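Local coordinates for protease (Helicobacter pylori, PDB 5EUF), which probably cleaves the cytoplasmic domain of human junctional adhesion molecule A, as a zinc-dependent M16 peptidase that weakens the gastric epithelial barrier, at residues V20-E25 / S366-L371; K7-T12 / V200-V205. All blocks are in the same frame, centred on the assembly; numbering follows the deposited sequence.

Contact 1 (V20-E25 / S366-L371)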
loop_
_atom_site.group_PDB
_atom_site.type_symbol
_atom_site.label_atom_id
_atom_site.label_comp_id
_atom_site.label_asym_id
_atom_site.label_seq_id
_atom_site.Cartn_x
_atom_site.Cartn_y
_atom_site.Cartn_z
ATOM N N VAL B 20 -28.483 -2.723 -21.987
ATOM C CA VAL B 20 -28.187 -1.873 -23.134
ATOM C C VAL B 20 -28.144 -2.673 -24.431
ATOM O O VAL B 20 -27.352 -3.609 -24.574
ATOM C CB VAL B 20 -26.849 -1.131 -22.960
ATOM C CG1 VAL B 20 -26.587 -0.232 -24.159
ATOM C CG2 VAL B 20 -26.851 -0.324 -21.665
ATOM N N SER B 21 -29.004 -2.292 -25.370
ATOM C CA SER B 21 -29.067 -2.931 -26.677
ATOM C C SER B 21 -28.508 -2.005 -27.753
ATOM O O SER B 21 -28.953 -0.866 -27.892
ATOM C CB SER B 21 -30.510 -3.323 -27.009
ATOM O OG SER B 21 -30.634 -3.740 -28.357
ATOM N N VAL B 22 -27.528 -2.491 -28.506
ATOM C CA VAL B 22 -26.936 -1.705 -29.584
ATOM C C VAL B 22 -27.077 -2.440 -30.917
ATOM O O VAL B 22 -26.169 -3.158 -31.334
ATOM C CB VAL B 22 -25.445 -1.402 -29.319
ATOM C CG1 VAL B 22 -24.942 -0.329 -30.277
ATOM C CG2 VAL B 22 -25.236 -0.963 -27.881
ATOM N N PRO B 23 -28.227 -2.266 -31.583
ATOM C CA PRO B 23 -28.508 -2.955 -32.846
ATOM C C PRO B 23 -27.553 -2.558 -33.965
ATOM O O PRO B 23 -27.091 -1.417 -34.014
ATOM C CB PRO B 23 -29.938 -2.515 -33.180
ATOM C CG PRO B 23 -30.517 -2.072 -31.886
ATOM C CD PRO B 23 -29.379 -1.473 -31.124
ATOM N N LEU B 24 -27.264 -3.506 -34.849
ATOM C CA LEU B 24 -26.456 -3.246 -36.032
ATOM C C LEU B 24 -27.100 -3.900 -37.251
ATOM O O LEU B 24 -26.952 -5.104 -37.470
ATOM C CB LEU B 24 -25.025 -3.762 -35.846
ATOM C CG LEU B 24 -24.139 -3.071 -34.803
ATOM C CD1 LEU B 24 -22.757 -3.709 -34.763
ATOM C CD2 LEU B 24 -24.032 -1.579 -35.077
ATOM N N GLU B 25 -27.827 -3.103 -38.030
ATOM C CA GLU B 25 -28.460 -3.592 -39.250
ATOM C C GLU B 25 -27.402 -4.031 -40.255
ATOM O O GLU B 25 -27.499 -5.113 -40.837
ATOM C CB GLU B 25 -29.359 -2.515 -39.860
ATOM N N SER B 366 -17.934 -6.795 -31.867
ATOM C CA SER B 366 -16.943 -6.953 -30.806
ATOM C C SER B 366 -16.275 -5.625 -30.473
ATOM O O SER B 366 -16.020 -5.320 -29.308
ATOM C CB SER B 366 -15.879 -7.976 -31.206
ATOM O OG SER B 366 -16.469 -9.208 -31.580
ATOM N N ASP B 367 -15.989 -4.843 -31.510
ATOM C CA ASP B 367 -15.334 -3.554 -31.338
ATOM C C ASP B 367 -16.282 -2.545 -30.703
ATOM O O ASP B 367 -15.899 -1.808 -29.793
ATOM C CB ASP B 367 -14.820 -3.031 -32.680
ATOM C CG ASP B 367 -13.692 -3.878 -33.244
ATOM O OD1 ASP B 367 -12.904 -4.431 -32.449
ATOM O OD2 ASP B 367 -13.592 -3.990 -34.486
ATOM N N VAL B 368 -17.521 -2.521 -31.186
ATOM C CA VAL B 368 -18.529 -1.598 -30.676
ATOM C C VAL B 368 -18.834 -1.876 -29.206
ATOM O O VAL B 368 -18.970 -0.951 -28.402
ATOM C CB VAL B 368 -19.831 -1.680 -31.494
ATOM C CG1 VAL B 368 -20.895 -0.769 -30.905
ATOM C CG2 VAL B 368 -19.563 -1.312 -32.942
ATOM N N ALA B 369 -18.928 -3.157 -28.862
ATOM C CA ALA B 369 -19.176 -3.561 -27.484
ATOM C C ALA B 369 -18.066 -3.057 -26.567
ATOM O O ALA B 369 -18.336 -2.474 -25.519
ATOM C CB ALA B 369 -19.302 -5.072 -27.388
ATOM N N GLY B 370 -16.821 -3.280 -26.978
ATOM C CA GLY B 370 -15.665 -2.840 -26.218
ATOM C C GLY B 370 -15.656 -1.345 -25.956
ATOM O O GLY B 370 -15.213 -0.894 -24.900
ATOM N N LEU B 371 -16.145 -0.571 -26.920
ATOM C CA LEU B 371 -16.240 0.874 -26.754
ATOM C C LEU B 371 -17.289 1.229 -25.706
ATOM O O LEU B 371 -17.002 1.947 -24.747
ATOM C CB LEU B 371 -16.577 1.554 -28.082
ATOM C CG LEU B 371 -15.517 1.472 -29.182
ATOM C CD1 LEU B 371 -15.986 2.197 -30.433
ATOM C CD2 LEU B 371 -14.193 2.041 -28.696
#
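With chi1 of Val22 at -167° and that of Val368 at 177°, each valine sets its CG1 methyl anti to its own backbone N, and these two methyls make the closer of the two contacts. The setting is a helix against a mixed beta sheet: strand 18-23 belongs to the six-stranded sheet of the N-terminal M16 domain, and helix 365-376, from far along the chain, packs on one of its faces. Val22, Leu24 and Val368 all leave the backbone heading across the gap, which is wide at the backbone, with CA of Val22 and CA of Ala369 8.3 Å apart. Val22 CG1 comes to 4.1 Å from Val368 CG1, the two side chains crossing at a slant. Everything that touches here is hydrocarbon, and Val368 is shared between two partners, one methyl for each. Val197 of the adjoining strand 192-198 lies against both valines, and Phe372, one turn further along the helix, also rests on Val22, extending the apolar patch on this sheet face. Just past the strand end, the chi2 of Leu24, -180°, puts CD1 anti to CA and carries that methyl toward the helix: CD1 of Leu24 stops 4.4 Å from CG2 of Val368.

Contact 2 (K7-T12 / V200-V205)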
loop_
_atom_site.group_PDB
_atom_site.type_symbol
_atom_site.label_atom_id
_atom_site.label_comp_id
_atom_site.label_asym_id
_atom_site.label_seq_id
_atom_site.Cartn_x
_atom_site.Cartn_y
_atom_site.Cartn_z
ATOM N N LYS B 7 -26.937 4.156 -32.627
ATOM C CA LYS B 7 -27.943 4.482 -31.626
ATOM C C LYS B 7 -28.158 3.285 -30.707
ATOM O O LYS B 7 -27.842 2.151 -31.067
ATOM C CB LYS B 7 -29.257 4.895 -32.294
ATOM N N HIS B 8 -28.695 3.537 -29.520
ATOM C CA HIS B 8 -28.910 2.475 -28.545
ATOM C C HIS B 8 -30.191 2.694 -27.748
ATOM O O HIS B 8 -30.776 3.777 -27.775
ATOM C CB HIS B 8 -27.724 2.388 -27.586
ATOM C CG HIS B 8 -27.654 3.527 -26.617
ATOM N ND1 HIS B 8 -27.199 4.779 -26.972
ATOM C CD2 HIS B 8 -27.988 3.605 -25.308
ATOM C CE1 HIS B 8 -27.253 5.578 -25.921
ATOM N NE2 HIS B 8 -27.727 4.890 -24.899
ATOM N N GLU B 9 -30.621 1.656 -27.039
ATOM C CA GLU B 9 -31.756 1.771 -26.130
ATOM C C GLU B 9 -31.410 1.173 -24.768
ATOM O O GLU B 9 -30.924 0.046 -24.679
ATOM C CB GLU B 9 -32.995 1.088 -26.713
ATOM C CG GLU B 9 -33.534 1.751 -27.973
ATOM C CD GLU B 9 -35.001 1.447 -28.211
ATOM O OE1 GLU B 9 -35.446 1.534 -29.375
ATOM O OE2 GLU B 9 -35.712 1.131 -27.232
ATOM N N SER B 10 -31.656 1.940 -23.711
ATOM C CA SER B 10 -31.339 1.497 -22.359
ATOM C C SER B 10 -32.596 1.253 -21.530
ATOM O O SER B 10 -33.584 1.979 -21.641
ATOM C CB SER B 10 -30.446 2.521 -21.655
ATOM O OG SER B 10 -30.168 2.124 -20.323
ATOM N N VAL B 11 -32.543 0.217 -20.699
ATOM C CA VAL B 11 -33.631 -0.115 -19.791
ATOM C C VAL B 11 -33.061 -0.599 -18.462
ATOM O O VAL B 11 -32.191 -1.472 -18.433
ATOM C CB VAL B 11 -34.563 -1.199 -20.382
ATOM C CG1 VAL B 11 -35.414 -1.835 -19.294
ATOM C CG2 VAL B 11 -35.442 -0.612 -21.479
ATOM N N THR B 12 -33.537 -0.016 -17.367
ATOM C CA THR B 12 -33.144 -0.461 -16.037
ATOM C C THR B 12 -34.228 -1.352 -15.443
ATOM O O THR B 12 -35.407 -1.000 -15.455
ATOM C CB THR B 12 -32.877 0.722 -15.094
ATOM O OG1 THR B 12 -31.813 1.526 -15.622
ATOM C CG2 THR B 12 -32.489 0.223 -13.708
ATOM N N VAL B 200 -29.647 -7.789 -33.829
ATOM C CA VAL B 200 -30.726 -8.299 -32.989
ATOM C C VAL B 200 -31.679 -7.171 -32.584
ATOM O O VAL B 200 -31.260 -6.030 -32.387
ATOM C CB VAL B 200 -30.168 -9.004 -31.722
ATOM C CG1 VAL B 200 -29.387 -8.024 -30.851
ATOM C CG2 VAL B 200 -31.285 -9.670 -30.932
ATOM N N ASN B 201 -32.965 -7.490 -32.480
ATOM C CA ASN B 201 -33.962 -6.501 -32.094
ATOM C C ASN B 201 -33.869 -6.133 -30.618
ATOM O O ASN B 201 -33.733 -7.005 -29.759
ATOM C CB ASN B 201 -35.366 -7.008 -32.416
ATOM C CG ASN B 201 -36.446 -6.129 -31.826
ATOM O OD1 ASN B 201 -37.018 -6.449 -30.784
ATOM N ND2 ASN B 201 -36.725 -5.008 -32.481
ATOM N N SER B 202 -33.950 -4.837 -30.330
ATOM C CA SER B 202 -33.826 -4.335 -28.965
ATOM C C SER B 202 -34.929 -4.851 -28.045
ATOM O O SER B 202 -34.666 -5.220 -26.900
ATOM C CB SER B 202 -33.829 -2.806 -28.961
ATOM O OG SER B 202 -32.666 -2.293 -29.582
ATOM N N GLN B 203 -36.162 -4.872 -28.544
ATOM C CA GLN B 203 -37.293 -5.333 -27.747
ATOM C C GLN B 203 -37.195 -6.831 -27.476
ATOM O O GLN B 203 -37.757 -7.328 -26.500
ATOM C CB GLN B 203 -38.618 -5.004 -28.439
ATOM C CG GLN B 203 -38.928 -3.515 -28.517
ATOM C CD GLN B 203 -39.179 -2.892 -27.154
ATOM O OE1 GLN B 203 -39.509 -3.585 -26.190
ATOM N NE2 GLN B 203 -39.021 -1.576 -27.069
ATOM N N LYS B 204 -36.480 -7.545 -28.340
ATOM C CA LYS B 204 -36.217 -8.961 -28.111
ATOM C C LYS B 204 -35.126 -9.118 -27.059
ATOM O O LYS B 204 -35.200 -10.002 -26.206
ATOM C CB LYS B 204 -35.812 -9.665 -29.408
ATOM C CG LYS B 204 -35.523 -11.150 -29.227
ATOM C CD LYS B 204 -35.122 -11.813 -30.537
ATOM C CE LYS B 204 -34.758 -13.278 -30.328
ATOM N NZ LYS B 204 -35.887 -14.054 -29.740
ATOM N N VAL B 205 -34.116 -8.256 -27.129
ATOM C CA VAL B 205 -33.046 -8.236 -26.137
ATOM C C VAL B 205 -33.613 -7.959 -24.751
ATOM O O VAL B 205 -33.293 -8.655 -23.785
ATOM C CB VAL B 205 -31.971 -7.172 -26.468
ATOM C CG1 VAL B 205 -31.021 -6.984 -25.295
ATOM C CG2 VAL B 205 -31.201 -7.555 -27.718
#
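Glu9, on edge strand 9-12, faces the first turn of helix 202-213 and meets it through Ser202 and Gln203. Along 200-205 the first residue of note is Asn201, the N-cap. Its OD1 takes the backbone N-H of Lys204 at 2.7 Å, a bent bond with 131° at the hydrogen and the donor tilted out of the carbonyl plane, while its backbone O receives Val205 N at 2.9 Å to start the helical bonding. Ser202 follows, pointing at the strand, and its CA lies 7.0 Å from the CA of Glu9. The CG methylene of Glu9 sits 4.4 Å from Ser202 OG, a loose contact; the hydroxyl itself is hydrogen-bonded to Ser21 OG on the next strand, 18-23. Gln203 reaches over with its far end: NE2 lies 4.3 Å from Glu9 OE2, too long for a direct bond, at the exposed margin of the contact. One turn beyond Ser202, buried Val205 lies against Ser21, and Phe206 touches both Glu9 and Val11, so the apolar side of the helix lies on the sheet. The result is an N-capped helix start packed on the face of a mixed beta sheet, beside its edge strand, in the N-terminal half of an M16 peptidase.

Overall arrangement
Both contacts set a helix against the same six-stranded sheet, through neighbouring strands: 9-12 at the edge in contact 2, and 18-23 next to it in contact 1. Their centres are about 11 Å apart. Contact 1 is the buried one and is purely apolar; contact 2 is partly buried, with two exposed polar side chains beside one covered serine. Strand 18-23 ties them together. Its Val22 faces helix 365-376, whereas Ser21, the preceding residue, turns to helix 202-213, and Ser21 N is 3.1 Å from Glu9 O, a strand-to-strand bond. The two helices thus flank opposite faces of the sheet, away from the zinc site.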